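Local coordinates for De novo protein based on the inhibitor Amoebiasin-1 (Entamoeba histolytica, PDB 5SWK) that probably inhibits cysteine proteases, as a redesigned form of an amoebic chagasin-family inhibitor that may guard the cytosol against enzymes leaking from damaged vesicles, at residues 4-7 with 8-12; 92-95 with 96-99. One frame throughout, in Å; residues are numbered along the deposited sequence.

Contact 1. Residues 4-7 with 8-12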
ATOM      1  N   MET D   4      30.282 -12.247  12.217  1.00 55.71           N
ATOM      2  CA  MET D   4      29.390 -12.251  13.372  1.00 52.92           C
ATOM      3  C   MET D   4      28.005 -11.721  13.004  1.00 51.33           C
ATOM      4  O   MET D   4      27.014 -12.446  13.076  1.00 52.92           O
ATOM      5  CB  MET D   4      29.988 -11.424  14.512  1.00 52.24           C
ATOM      6  CG  MET D   4      31.034 -12.169  15.327  1.00 57.13           C
ATOM      7  SD  MET D   4      31.971 -11.086  16.423  1.00 62.81           S
ATOM      8  CE  MET D   4      33.321 -12.172  16.891  1.00 47.61           C
ATOM      9  N   SER D   5      27.942 -10.454  12.607  1.00 48.52           N
ATOM     10  CA  SER D   5      26.677  -9.848  12.209  1.00 45.01           C
ATOM     11  C   SER D   5      26.707  -9.464  10.737  1.00 41.87           C
ATOM     12  O   SER D   5      27.758  -9.119  10.201  1.00 41.68           O
ATOM     13  CB  SER D   5      26.371  -8.621  13.071  1.00 42.09           C
ATOM     14  OG  SER D   5      27.393  -7.648  12.941  1.00 47.53           O
ATOM     15  N   LEU D   6      25.550  -9.534  10.085  1.00 38.94           N
ATOM     16  CA  LEU D   6      25.454  -9.170   8.678  1.00 36.59           C
ATOM     17  C   LEU D   6      25.135  -7.691   8.548  1.00 35.49           C
ATOM     18  O   LEU D   6      24.493  -7.109   9.420  1.00 33.15           O
ATOM     19  CB  LEU D   6      24.386  -9.999   7.961  1.00 35.64           C
ATOM     20  CG  LEU D   6      24.536 -11.521   7.893  1.00 39.29           C
ATOM     21  CD1 LEU D   6      25.995 -11.940   7.768  1.00 38.62           C
ATOM     22  CD2 LEU D   6      23.911 -12.162   9.104  1.00 36.19           C
ATOM     23  N   THR D   7      25.602  -7.082   7.464  1.00 30.07           N
ATOM     24  CA  THR D   7      25.337  -5.676   7.204  1.00 33.26           C
ATOM     25  C   THR D   7      24.933  -5.511   5.749  1.00 35.20           C
ATOM     26  O   THR D   7      24.679  -6.500   5.063  1.00 32.55           O
ATOM     27  CB  THR D   7      26.559  -4.790   7.509  1.00 36.00           C
ATOM     28  OG1 THR D   7      27.657  -5.188   6.685  1.00 41.50           O
ATOM     29  CG2 THR D   7      26.959  -4.913   8.973  1.00 36.02           C
ATOM     30  N   GLU D   8      24.882  -4.266   5.284  1.00 35.64           N
ATOM     31  CA  GLU D   8      24.463  -3.967   3.913  1.00 37.35           C
ATOM     32  C   GLU D   8      25.251  -4.765   2.870  1.00 37.75           C
ATOM     33  O   GLU D   8      24.723  -5.118   1.816  1.00 35.17           O
ATOM     34  CB  GLU D   8      24.601  -2.468   3.635  1.00 36.65           C
ATOM     35  CG  GLU D   8      23.566  -1.590   4.349  1.00 39.38           C
ATOM     36  CD  GLU D   8      23.965  -1.185   5.768  1.00 39.37           C
ATOM     37  OE1 GLU D   8      24.927  -1.759   6.330  1.00 39.68           O
ATOM     38  OE2 GLU D   8      23.309  -0.275   6.321  1.00 35.35           O
ATOM     39  N   ASP D   9      26.508  -5.066   3.175  1.00 37.93           N
ATOM     40  CA  ASP D   9      27.366  -5.777   2.234  1.00 41.41           C
ATOM     41  C   ASP D   9      26.957  -7.231   2.033  1.00 41.33           C
ATOM     42  O   ASP D   9      27.383  -7.869   1.070  1.00 42.73           O
ATOM     43  CB  ASP D   9      28.822  -5.710   2.692  1.00 41.52           C
ATOM     44  CG  ASP D   9      29.435  -4.342   2.469  1.00 51.23           C
ATOM     45  OD1 ASP D   9      28.810  -3.515   1.767  1.00 51.83           O
ATOM     46  OD2 ASP D   9      30.545  -4.097   2.985  1.00 55.00           O
ATOM     47  N   ASN D  10      26.125  -7.753   2.925  1.00 37.50           N
ATOM     48  CA  ASN D  10      25.657  -9.126   2.787  1.00 37.82           C
ATOM     49  C   ASN D  10      24.348  -9.213   2.019  1.00 34.49           C
ATOM     50  O   ASN D  10      23.731 -10.277   1.948  1.00 36.11           O
ATOM     51  CB  ASN D  10      25.494  -9.776   4.158  1.00 36.80           C
ATOM     52  CG  ASN D  10      26.784  -9.778   4.951  1.00 40.92           C
ATOM     53  OD1 ASN D  10      27.048  -8.868   5.738  1.00 34.76           O
ATOM     54  ND2 ASN D  10      27.601 -10.806   4.744  1.00 39.33           N
ATOM     55  N   ASN D  11      23.918  -8.088   1.455  1.00 36.60           N
ATOM     56  CA  ASN D  11      22.686  -8.051   0.671  1.00 36.18           C
ATOM     57  C   ASN D  11      22.759  -9.053  -0.483  1.00 36.29           C
ATOM     58  O   ASN D  11      23.775  -9.134  -1.172  1.00 37.13           O
ATOM     59  CB  ASN D  11      22.437  -6.633   0.153  1.00 33.65           C
ATOM     60  CG  ASN D  11      21.085  -6.468  -0.530  1.00 35.74           C
ATOM     61  OD1 ASN D  11      20.163  -7.271  -0.357  1.00 33.18           O
ATOM     62  ND2 ASN D  11      20.965  -5.407  -1.315  1.00 40.77           N
ATOM     63  N   ASN D  12      21.689  -9.826  -0.648  1.00 32.46           N
ATOM     64  CA  ASN D  12      21.566 -10.846  -1.693  1.00 37.48           C
ATOM     65  C   ASN D  12      22.610 -11.949  -1.587  1.00 38.87           C
ATOM     66  O   ASN D  12      23.160 -12.378  -2.593  1.00 37.20           O
ATOM     67  CB  ASN D  12      21.643 -10.219  -3.090  1.00 36.51           C
ATOM     68  CG  ASN D  12      20.476  -9.295  -3.382  1.00 40.31           C
ATOM     69  OD1 ASN D  12      19.328  -9.735  -3.467  1.00 40.84           O
ATOM     70  ND2 ASN D  12      20.768  -8.011  -3.561  1.00 40.20           N
TER
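T7 and N10 close a local 3-10 turn at the N-terminal edge of this immunoglobulin-like chagasin fold, where strand 5-6 bends into the 8-10 segment leading to strand 13-17. Two bonds join the pair. The backbone N10 N donates to T7 O (2.9 Å), the three-residue spacing of a 3-10 turn. In return, the side chain of N10 reaches back over the turn, and its OD1 accepts T7 N at 2.9 Å along a nearly straight N-H line (169°). An asparagine suits this place because its short amide can answer a backbone N-H three residues earlier. With chi1 at -58°, CG lies beside the N10 backbone N, which keeps the amide near T7. L6 points its side chain across that of N10 at about a right angle; it is buried, packs on K23 and shares backbone bonds with E24 and I26. E8 starts away from T7, but its bent chain (chi2 86°) brings OE1 alongside T7 CB, and OE2 accepts H28 N, while N11 OD1 accepts T104 N of the second subunit. The methyl CD1 of L6 rests against the amide, 3.6 Å from N10 ND2.

Contact 2. Residues 92-95 with 96-99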
ATOM      1  N   GLU D  92      -1.792   5.144   1.779  1.00 21.19           N
ATOM      2  CA  GLU D  92      -1.875   3.889   2.523  1.00 23.09           C
ATOM      3  C   GLU D  92      -2.647   4.040   3.844  1.00 23.63           C
ATOM      4  O   GLU D  92      -3.514   3.213   4.159  1.00 22.53           O
ATOM      5  CB  GLU D  92      -0.469   3.328   2.766  1.00 24.26           C
ATOM      6  CG  GLU D  92       0.139   2.736   1.496  1.00 28.76           C
ATOM      7  CD  GLU D  92       1.622   2.369   1.605  1.00 34.33           C
ATOM      8  OE1 GLU D  92       2.381   3.034   2.336  1.00 27.66           O
ATOM      9  OE2 GLU D  92       2.035   1.409   0.922  1.00 41.77           O
ATOM     10  N   TYR D  93      -2.350   5.094   4.606  1.00 23.45           N
ATOM     11  CA  TYR D  93      -3.105   5.380   5.821  1.00 20.75           C
ATOM     12  C   TYR D  93      -4.574   5.646   5.525  1.00 21.37           C
ATOM     13  O   TYR D  93      -5.453   5.138   6.216  1.00 22.54           O
ATOM     14  CB  TYR D  93      -2.528   6.593   6.556  1.00 22.48           C
ATOM     15  CG  TYR D  93      -1.210   6.356   7.240  1.00 19.27           C
ATOM     16  CD1 TYR D  93      -1.099   5.439   8.272  1.00 23.82           C
ATOM     17  CD2 TYR D  93      -0.081   7.072   6.871  1.00 18.88           C
ATOM     18  CE1 TYR D  93       0.111   5.235   8.931  1.00 24.63           C
ATOM     19  CE2 TYR D  93       1.136   6.879   7.521  1.00 20.98           C
ATOM     20  CZ  TYR D  93       1.222   5.956   8.546  1.00 22.51           C
ATOM     21  OH  TYR D  93       2.420   5.754   9.187  1.00 28.24           O
ATOM     22  N   TRP D  94      -4.838   6.452   4.500  1.00 21.30           N
ATOM     23  CA  TRP D  94      -6.211   6.827   4.200  1.00 22.40           C
ATOM     24  C   TRP D  94      -7.023   5.610   3.745  1.00 24.61           C
ATOM     25  O   TRP D  94      -8.197   5.470   4.101  1.00 24.52           O
ATOM     26  CB  TRP D  94      -6.264   7.933   3.140  1.00 19.69           C
ATOM     27  CG  TRP D  94      -7.630   8.530   3.065  1.00 21.98           C
ATOM     28  CD1 TRP D  94      -8.603   8.246   2.148  1.00 24.69           C
ATOM     29  CD2 TRP D  94      -8.204   9.466   3.980  1.00 23.82           C
ATOM     30  NE1 TRP D  94      -9.739   8.966   2.423  1.00 23.38           N
ATOM     31  CE2 TRP D  94      -9.519   9.726   3.542  1.00 22.68           C
ATOM     32  CE3 TRP D  94      -7.725  10.131   5.121  1.00 22.15           C
ATOM     33  CZ2 TRP D  94     -10.361  10.616   4.203  1.00 22.24           C
ATOM     34  CZ3 TRP D  94      -8.563  11.006   5.775  1.00 18.67           C
ATOM     35  CH2 TRP D  94      -9.869  11.240   5.319  1.00 20.35           C
ATOM     36  N   ASN D  95      -6.399   4.727   2.971  1.00 23.13           N
ATOM     37  CA  ASN D  95      -7.079   3.509   2.514  1.00 25.45           C
ATOM     38  C   ASN D  95      -7.577   2.667   3.688  1.00 27.25           C
ATOM     39  O   ASN D  95      -8.628   2.028   3.604  1.00 27.58           O
ATOM     40  CB  ASN D  95      -6.148   2.668   1.626  1.00 23.28           C
ATOM     41  CG  ASN D  95      -6.751   1.316   1.258  1.00 33.47           C
ATOM     42  OD1 ASN D  95      -7.625   1.234   0.397  1.00 35.30           O
ATOM     43  ND2 ASN D  95      -6.286   0.250   1.915  1.00 36.01           N
ATOM     44  N   LEU D  96      -6.833   2.694   4.791  1.00 26.25           N
ATOM     45  CA  LEU D  96      -7.141   1.858   5.950  1.00 26.64           C
ATOM     46  C   LEU D  96      -8.387   2.324   6.711  1.00 28.90           C
ATOM     47  O   LEU D  96      -8.866   1.624   7.602  1.00 29.67           O
ATOM     48  CB  LEU D  96      -5.947   1.808   6.908  1.00 30.74           C
ATOM     49  CG  LEU D  96      -4.686   1.052   6.478  1.00 29.94           C
ATOM     50  CD1 LEU D  96      -3.564   1.281   7.483  1.00 29.76           C
ATOM     51  CD2 LEU D  96      -4.975  -0.440   6.317  1.00 30.11           C
ATOM     52  N   LEU D  97      -8.908   3.500   6.372  1.00 26.81           N
ATOM     53  CA  LEU D  97     -10.180   3.946   6.944  1.00 28.86           C
ATOM     54  C   LEU D  97     -11.336   3.114   6.406  1.00 29.17           C
ATOM     55  O   LEU D  97     -12.394   3.027   7.030  1.00 30.39           O
ATOM     56  CB  LEU D  97     -10.438   5.424   6.648  1.00 25.33           C
ATOM     57  CG  LEU D  97      -9.636   6.454   7.445  1.00 29.58           C
ATOM     58  CD1 LEU D  97      -9.945   7.849   6.929  1.00 28.42           C
ATOM     59  CD2 LEU D  97      -9.956   6.355   8.931  1.00 26.51           C
ATOM     60  N   SER D  98     -11.128   2.515   5.239  1.00 28.09           N
ATOM     61  CA  SER D  98     -12.128   1.653   4.606  1.00 30.87           C
ATOM     62  C   SER D  98     -11.590   0.235   4.478  1.00 33.20           C
ATOM     63  O   SER D  98     -10.931  -0.091   3.493  1.00 33.01           O
ATOM     64  CB  SER D  98     -12.499   2.172   3.218  1.00 29.26           C
ATOM     65  OG  SER D  98     -12.454   3.580   3.158  1.00 30.09           O
ATOM     66  N   PRO D  99     -11.890  -0.623   5.458  1.00 36.79           N
ATOM     67  CA  PRO D  99     -11.261  -1.947   5.499  1.00 40.52           C
ATOM     68  C   PRO D  99     -11.784  -2.883   4.412  1.00 34.99           C
ATOM     69  O   PRO D  99     -12.956  -2.815   4.062  1.00 31.91           O
ATOM     70  CB  PRO D  99     -11.635  -2.472   6.896  1.00 40.23           C
ATOM     71  CG  PRO D  99     -12.544  -1.408   7.522  1.00 43.48           C
ATOM     72  CD  PRO D  99     -12.998  -0.514   6.418  1.00 38.08           C
TER
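W94 and L97 meet at the end of helix 90-95, where the last helical residues wind into a type I beta turn, N95 to S98. The firm part is a CH-pi contact. The methyl CD1 of L97 stands over one face of the indole, 3.5 Å from the centroid of the six-membered ring and only 6° off its normal. W94 places its ring there with CG anti to the backbone N (chi1 -167°). The extended second torsion of L97 then carries CD1 out over it, a good use for a branched aliphatic chain that can offer one methyl to a broad ring.

The backbone beneath changes its hydrogen-bond spacing. L96 N is shared weakly between E92 O and Y93 O, but L97 N donates to W94 O (3.1 Å) and S98 N to N95 O (3.0 Å), each three residues back. The helix thus unwinds through 3-10 geometry into the turn.

The solvent side has no such pairing of side chains. Exposed L96 lays CB against Y93 O and CG against E92 O, each at 3.4 Å, but meets no side chain across the contact; exposed N95 carries a polar amide, as befits a surface position.

W94 NE1 bonds to the backbone of another protein in the assembly, and L97 O to one of its aromatic side chains, so W94 and L97 also belong to an interface, through polar bonds as well as packing. Within the chain, the W94 ring meets that of F90, in the first turn of the helix, and the loop continues from here into strand 101-109.

Contact 1 comes first along the chain and closes before contact 2 opens. Their centres lie 35 Å apart on opposite sides of the chain's centre, and their nearest atoms are about 20 Å apart. Contact 1 is tied to the sheet containing strands 5-6 and 22-29, whereas contact 2 lies in the connection between strands 77-86 and 101-109, consistent with one of the enzyme-facing loops of chagasin-like inhibitors. The two are related through strand 101-109: contact 2 leads into it, while N11 and N12 of contact 1 meet T104 of the second subunit, N12 through packing and backbone bonds to that copy, suggesting that this strand is exchanged between copies. One contact thus faces the partner copy, the other a different protein.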